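Local coordinates for protein phosphatidylinositol-specific phospholipase C1 (Streptomyces antibioticus, PDB 3H4X) that belongs to the Ca2+-dependent phosphoinositide phospholipase C family and folds as a barrel of eight parallel strands surrounded by helices, at residues A57-D62 / I124-E129; I284-H289 / F319-W324. All blocks are in the same frame, centred on the assembly; numbering follows the deposited sequence.

Contact 1 of 2, residues A57-D62 / I124-E129. With EOH (ethanol), chain T.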
loop_
_atom_site.group_PDB
_atom_site.type_symbol
_atom_site.label_atom_id
_atom_site.label_comp_id
_atom_site.label_asym_id
_atom_site.label_seq_id
_atom_site.Cartn_x
_atom_site.Cartn_y
_atom_site.Cartn_z
ATOM N N ALA A 57 -6.254 8.076 2.179
ATOM C CA ALA A 57 -4.804 8.054 2.355
ATOM C C ALA A 57 -4.161 6.816 1.736
ATOM O O ALA A 57 -2.952 6.784 1.489
ATOM C CB ALA A 57 -4.478 8.115 3.826
ATOM N N LEU A 58 -4.973 5.786 1.522
ATOM C CA LEU A 58 -4.493 4.511 1.017
ATOM C C LEU A 58 -5.501 4.002 -0.001
ATOM O O LEU A 58 -6.702 4.014 0.254
ATOM C CB LEU A 58 -4.321 3.513 2.172
ATOM C CG LEU A 58 -3.859 2.083 1.863
ATOM C CD1 LEU A 58 -3.312 1.430 3.119
ATOM C CD2 LEU A 58 -4.965 1.231 1.271
ATOM N N LEU A 59 -5.004 3.606 -1.167
ATOM C CA LEU A 59 -5.834 3.039 -2.220
ATOM C C LEU A 59 -5.243 1.696 -2.578
ATOM O O LEU A 59 -4.045 1.594 -2.846
ATOM C CB LEU A 59 -5.838 3.942 -3.452
ATOM C CG LEU A 59 -6.375 5.356 -3.240
ATOM C CD1 LEU A 59 -6.159 6.184 -4.492
ATOM C CD2 LEU A 59 -7.843 5.345 -2.842
ATOM N N GLU A 60 -6.074 0.662 -2.592
ATOM C CA GLU A 60 -5.570 -0.682 -2.819
ATOM C C GLU A 60 -5.842 -1.167 -4.239
ATOM O O GLU A 60 -6.926 -0.948 -4.791
ATOM C CB GLU A 60 -6.163 -1.625 -1.787
ATOM C CG GLU A 60 -5.570 -3.012 -1.790
ATOM C CD GLU A 60 -6.185 -3.878 -0.719
ATOM O OE1 GLU A 60 -7.051 -3.369 0.029
ATOM O OE2 GLU A 60 -5.808 -5.060 -0.621
ATOM N N LEU A 61 -4.832 -1.823 -4.808
ATOM C CA LEU A 61 -4.854 -2.347 -6.173
ATOM C C LEU A 61 -4.476 -3.818 -6.173
ATOM O O LEU A 61 -3.548 -4.220 -5.466
ATOM C CB LEU A 61 -3.817 -1.621 -7.032
ATOM C CG LEU A 61 -3.930 -0.113 -7.201
ATOM C CD1 LEU A 61 -2.796 0.411 -8.062
ATOM C CD2 LEU A 61 -5.271 0.242 -7.808
ATOM N N ASP A 62 -5.173 -4.608 -6.988
ATOM C CA ASP A 62 -4.857 -6.024 -7.186
ATOM C C ASP A 62 -4.186 -6.208 -8.544
ATOM O O ASP A 62 -4.780 -5.878 -9.575
ATOM C CB ASP A 62 -6.130 -6.873 -7.131
ATOM C CG ASP A 62 -6.754 -6.914 -5.749
ATOM O OD1 ASP A 62 -6.015 -6.845 -4.745
ATOM O OD2 ASP A 62 -7.991 -7.030 -5.662
ATOM N N ILE A 124 -0.111 9.747 -0.747
ATOM C CA ILE A 124 -1.022 8.638 -0.982
ATOM C C ILE A 124 -0.235 7.342 -1.041
ATOM O O ILE A 124 0.763 7.239 -1.755
ATOM C CB ILE A 124 -1.836 8.834 -2.279
ATOM C CG1 ILE A 124 -2.772 10.039 -2.127
ATOM C CG2 ILE A 124 -2.615 7.571 -2.622
ATOM C CD1 ILE A 124 -3.455 10.460 -3.408
ATOM N N LEU A 125 -0.686 6.358 -0.271
ATOM C CA LEU A 125 -0.098 5.030 -0.287
ATOM C C LEU A 125 -0.904 4.146 -1.220
ATOM O O LEU A 125 -2.116 3.979 -1.038
ATOM C CB LEU A 125 -0.091 4.436 1.123
ATOM C CG LEU A 125 0.439 3.004 1.259
ATOM C CD1 LEU A 125 1.875 2.888 0.758
ATOM C CD2 LEU A 125 0.332 2.511 2.699
ATOM N N LEU A 126 -0.235 3.607 -2.233
ATOM C CA LEU A 126 -0.830 2.599 -3.098
ATOM C C LEU A 126 -0.461 1.242 -2.546
ATOM O O LEU A 126 0.712 0.843 -2.575
ATOM C CB LEU A 126 -0.298 2.705 -4.523
ATOM C CG LEU A 126 -0.721 3.930 -5.320
ATOM C CD1 LEU A 126 -2.200 4.209 -5.129
ATOM C CD2 LEU A 126 0.112 5.118 -4.887
ATOM N N LYS A 127 -1.454 0.541 -2.021
ATOM C CA LYS A 127 -1.236 -0.793 -1.521
ATOM C C LYS A 127 -1.477 -1.758 -2.657
ATOM O O LYS A 127 -2.563 -1.794 -3.235
ATOM C CB LYS A 127 -2.183 -1.090 -0.369
ATOM C CG LYS A 127 -2.162 -2.536 0.073
ATOM C CD LYS A 127 -3.075 -2.757 1.252
ATOM C CE LYS A 127 -3.315 -4.233 1.480
ATOM N NZ LYS A 127 -4.103 -4.472 2.719
ATOM N N ILE A 128 -0.453 -2.535 -2.976
ATOM C CA ILE A 128 -0.522 -3.458 -4.085
ATOM C C ILE A 128 -0.531 -4.879 -3.555
ATOM O O ILE A 128 0.430 -5.314 -2.908
ATOM C CB ILE A 128 0.705 -3.302 -4.989
ATOM C CG1 ILE A 128 0.915 -1.832 -5.374
ATOM C CG2 ILE A 128 0.618 -4.255 -6.177
ATOM C CD1 ILE A 128 -0.203 -1.229 -6.155
ATOM N N GLU A 129 -1.614 -5.602 -3.815
ATOM C CA GLU A 129 -1.610 -7.035 -3.586
ATOM C C GLU A 129 -1.210 -7.712 -4.885
ATOM O O GLU A 129 -1.899 -7.583 -5.904
ATOM C CB GLU A 129 -2.976 -7.545 -3.121
ATOM C CG GLU A 129 -2.987 -9.063 -2.935
ATOM C CD GLU A 129 -4.312 -9.622 -2.439
ATOM O OE1 GLU A 129 -5.018 -8.933 -1.674
ATOM O OE2 GLU A 129 -4.637 -10.775 -2.799
HETATM C C1 EOH T . -4.988 -7.525 2.891
HETATM C C2 EOH T . -5.562 -8.940 2.920
HETATM O O EOH T . -5.820 -6.607 2.212
HETATM O O HOH W 1 -7.364 -8.546 -2.876
#
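Strands 58-62 and 124-129 run parallel, 25° apart, and five backbone hydrogen bonds join them: Leu125 N to Ala57 O, Leu59 N to Leu125 O, Lys127 N to Leu59 O, Leu61 N to Lys127 O and Glu129 N to Leu61 O. Leu58, Glu60, Asp62, Leu125, Lys127 and Glu129 face the barrel interior. Near the start of the strands this layer is apolar, Leu58 CD1 lying beside Leu125 CD2 at 3.8 Å. Further along, Glu60 and Lys127 stand side by side, both with CG anti to the backbone N and the chain extended beyond it, which lays their methylenes along each other (Glu60 CG to Lys127 CG 3.9 Å). At their polar ends, Glu60 OE2 and Lys127 NZ form a long salt bridge of 3.8 Å. Lys127 NZ donates to the oxygen of an ethanol (2.8 Å), probably a crystallisation additive, which bonds weakly to Glu60 OE2; Glu60 is modelled in two conformers, making its part less certain. Asp260, across the barrel, also pairs with the lysine. Nearer the strand ends, a water lies within hydrogen-bonding distance of Asp62 OD1 and Glu129 OE1 (2.7 Å to the latter) and can donate to either; the carboxylates are turned 64° apart, and Tyr40 and Lys131 hold their other oxygens. On the outer face, Leu61 CD1 meets Ile128 CD1 at 3.6 Å, with Phe48 of helix 48-52 closing over Leu59 and Leu61. The faces divide the work of an alpha/beta barrel: hydrocarbon toward the helices; inside, buried acids, Glu60 and Asp260 sharing Lys127, Asp62 and Glu129 a water.

Contact 2 of 2, residues I284-H289 / F319-W324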
loop_
_atom_site.group_PDB
_atom_site.type_symbol
_atom_site.label_atom_id
_atom_site.label_comp_id
_atom_site.label_asym_id
_atom_site.label_seq_id
_atom_site.Cartn_x
_atom_site.Cartn_y
_atom_site.Cartn_z
ATOM N N ILE A 284 -0.947 -1.283 8.896
ATOM C CA ILE A 284 -2.198 -1.230 8.145
ATOM C C ILE A 284 -3.170 -2.240 8.738
ATOM O O ILE A 284 -2.864 -3.435 8.800
ATOM C CB ILE A 284 -1.997 -1.559 6.640
ATOM C CG1 ILE A 284 -1.199 -0.472 5.915
ATOM C CG2 ILE A 284 -3.342 -1.716 5.946
ATOM C CD1 ILE A 284 0.240 -0.355 6.328
ATOM N N MET A 285 -4.335 -1.758 9.169
ATOM C CA MET A 285 -5.369 -2.617 9.731
ATOM C C MET A 285 -6.535 -2.729 8.759
ATOM O O MET A 285 -7.221 -1.744 8.469
ATOM C CB MET A 285 -5.853 -2.090 11.078
ATOM C CG MET A 285 -4.776 -2.023 12.140
ATOM S SD MET A 285 -5.524 -1.951 13.771
ATOM C CE MET A 285 -4.073 -1.863 14.821
ATOM N N THR A 286 -6.745 -3.939 8.256
ATOM C CA THR A 286 -7.731 -4.187 7.214
ATOM C C THR A 286 -9.084 -4.617 7.785
ATOM O O THR A 286 -9.186 -5.049 8.935
ATOM C CB THR A 286 -7.220 -5.239 6.205
ATOM O OG1 THR A 286 -6.870 -6.440 6.900
ATOM C CG2 THR A 286 -5.987 -4.725 5.463
ATOM N N ASP A 287 -10.118 -4.503 6.964
ATOM C CA ASP A 287 -11.477 -4.832 7.386
ATOM C C ASP A 287 -11.811 -4.176 8.719
ATOM O O ASP A 287 -12.274 -4.830 9.656
ATOM C CB ASP A 287 -11.670 -6.348 7.442
ATOM C CG ASP A 287 -11.673 -6.976 6.063
ATOM O OD1 ASP A 287 -12.363 -6.441 5.173
ATOM O OD2 ASP A 287 -10.981 -7.991 5.860
ATOM N N ALA A 288 -11.579 -2.871 8.786
ATOM C CA ALA A 288 -11.810 -2.098 10.001
ATOM C C ALA A 288 -13.238 -2.238 10.524
ATOM O O ALA A 288 -13.484 -2.123 11.724
ATOM C CB ALA A 288 -11.480 -0.633 9.763
ATOM N N HIS A 289 -14.177 -2.490 9.621
ATOM C CA HIS A 289 -15.582 -2.608 9.997
ATOM C C HIS A 289 -15.888 -3.869 10.808
ATOM O O HIS A 289 -16.904 -3.930 11.509
ATOM C CB HIS A 289 -16.449 -2.581 8.740
ATOM C CG HIS A 289 -16.166 -3.704 7.794
ATOM N ND1 HIS A 289 -14.967 -3.830 7.122
ATOM C CD2 HIS A 289 -16.925 -4.757 7.410
ATOM C CE1 HIS A 289 -15.004 -4.910 6.364
ATOM N NE2 HIS A 289 -16.180 -5.490 6.520
ATOM N N PHE A 319 -3.049 2.985 9.354
ATOM C CA PHE A 319 -4.152 3.061 8.404
ATOM C C PHE A 319 -5.264 2.130 8.848
ATOM O O PHE A 319 -4.999 1.034 9.340
ATOM C CB PHE A 319 -3.714 2.633 7.000
ATOM C CG PHE A 319 -2.612 3.464 6.414
ATOM C CD1 PHE A 319 -2.900 4.552 5.606
ATOM C CD2 PHE A 319 -1.284 3.142 6.649
ATOM C CE1 PHE A 319 -1.880 5.304 5.053
ATOM C CE2 PHE A 319 -0.262 3.895 6.096
ATOM C CZ PHE A 319 -0.562 4.976 5.302
ATOM N N ALA A 320 -6.504 2.575 8.669
ATOM C CA ALA A 320 -7.674 1.727 8.824
ATOM C C ALA A 320 -8.324 1.627 7.448
ATOM O O ALA A 320 -8.628 2.653 6.837
ATOM C CB ALA A 320 -8.642 2.344 9.817
ATOM N N THR A 321 -8.532 0.412 6.950
ATOM C CA THR A 321 -9.127 0.262 5.625
ATOM C C THR A 321 -10.432 -0.517 5.645
ATOM O O THR A 321 -10.635 -1.411 6.473
ATOM C CB THR A 321 -8.144 -0.354 4.594
ATOM O OG1 THR A 321 -8.089 -1.777 4.748
ATOM C CG2 THR A 321 -6.750 0.226 4.767
ATOM N N ALA A 322 -11.317 -0.130 4.731
ATOM C CA ALA A 322 -12.596 -0.788 4.522
ATOM C C ALA A 322 -13.073 -0.379 3.127
ATOM O O ALA A 322 -12.254 -0.047 2.266
ATOM C CB ALA A 322 -13.603 -0.387 5.598
ATOM N N ASP A 323 -14.385 -0.395 2.899
ATOM C CA ASP A 323 -14.941 -0.055 1.589
ATOM C C ASP A 323 -15.800 1.206 1.639
ATOM O O ASP A 323 -16.802 1.300 0.927
ATOM C CB ASP A 323 -15.799 -1.204 1.054
ATOM C CG ASP A 323 -14.996 -2.451 0.746
ATOM O OD1 ASP A 323 -13.751 -2.395 0.771
ATOM O OD2 ASP A 323 -15.617 -3.499 0.473
ATOM N N TRP A 324 -15.406 2.174 2.455
ATOM C CA TRP A 324 -16.267 3.323 2.749
ATOM C C TRP A 324 -16.249 4.428 1.690
ATOM O O TRP A 324 -16.184 5.612 2.022
ATOM C CB TRP A 324 -15.924 3.911 4.119
ATOM C CG TRP A 324 -16.095 2.942 5.255
ATOM C CD1 TRP A 324 -16.997 1.920 5.333
ATOM C CD2 TRP A 324 -15.357 2.922 6.482
ATOM N NE1 TRP A 324 -16.859 1.259 6.531
ATOM C CE2 TRP A 324 -15.860 1.856 7.255
ATOM C CE3 TRP A 324 -14.317 3.697 7.000
ATOM C CZ2 TRP A 324 -15.356 1.544 8.518
ATOM C CZ3 TRP A 324 -13.821 3.389 8.256
ATOM C CH2 TRP A 324 -14.340 2.322 9.000
HETATM O O HOH W 2 -9.894 -3.747 4.126
HETATM O O HOH W 3 -12.453 -3.958 3.411
#
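Phe319 opens the parallel pairing of a beta-alpha-beta unit of the barrel (strand 282-286, helix 302-314, strand 319-322): its O accepts Met285 N (2.9 Å), and its ring atom CD2 rests obliquely against Ile284 CG1 at 3.7 Å, both side chains directed into the barrel. Ala320 faces the opposite way, its CB 4.1 Å from Ala288 CB, and Leu312 packs on both alanines. Thr321 does more: its N donates to Met285 O, and its O takes Ala288 N in a nearly straight bond (176°). That bond skips Asp287, which leaves the strand conformation (phi 49°) and whose N bonds to a water instead. With chi1 at 80°, Thr321 OG1 sits between its own N and carbonyl carbon, reaching the same water at 2.7 Å and lying alongside Thr286. Ala322 CB approaches His289 ND1 at 4.0 Å, a buried nitrogen with no polar partner in the model. Trp324 folds back over Ala322 CB, which lies against the centre of one indole face, and brings CH2 to Ala288 CB, while NE1 is held by Asp296 O. Past the beta pairing, the C-terminal ends of the strands are thus joined by one backbone bond, a water and alanine methyls against the indole.

How the contacts relate
From the N terminus, strand 31-36 comes first and is flanked by strands 58-64 and 319-322, so it joins the two contacts side to side around the barrel. Contact 1 closes a loop of 61 residues that includes helix 104-117. Contact 2 opens only after that, closing the shorter beta-alpha-beta unit through helix 302-314; the two are in series, neither nested nor crossed. Their centres lie about 12 Å apart, and they meet inside the barrel. There the Phe319 ring packs on Leu58 and Leu125, with Phe319 CZ 3.7 Å from Leu125 CD2, Ile284 touches Leu58, and Lys127 reaches Thr286. Early and late strands thus share one interior.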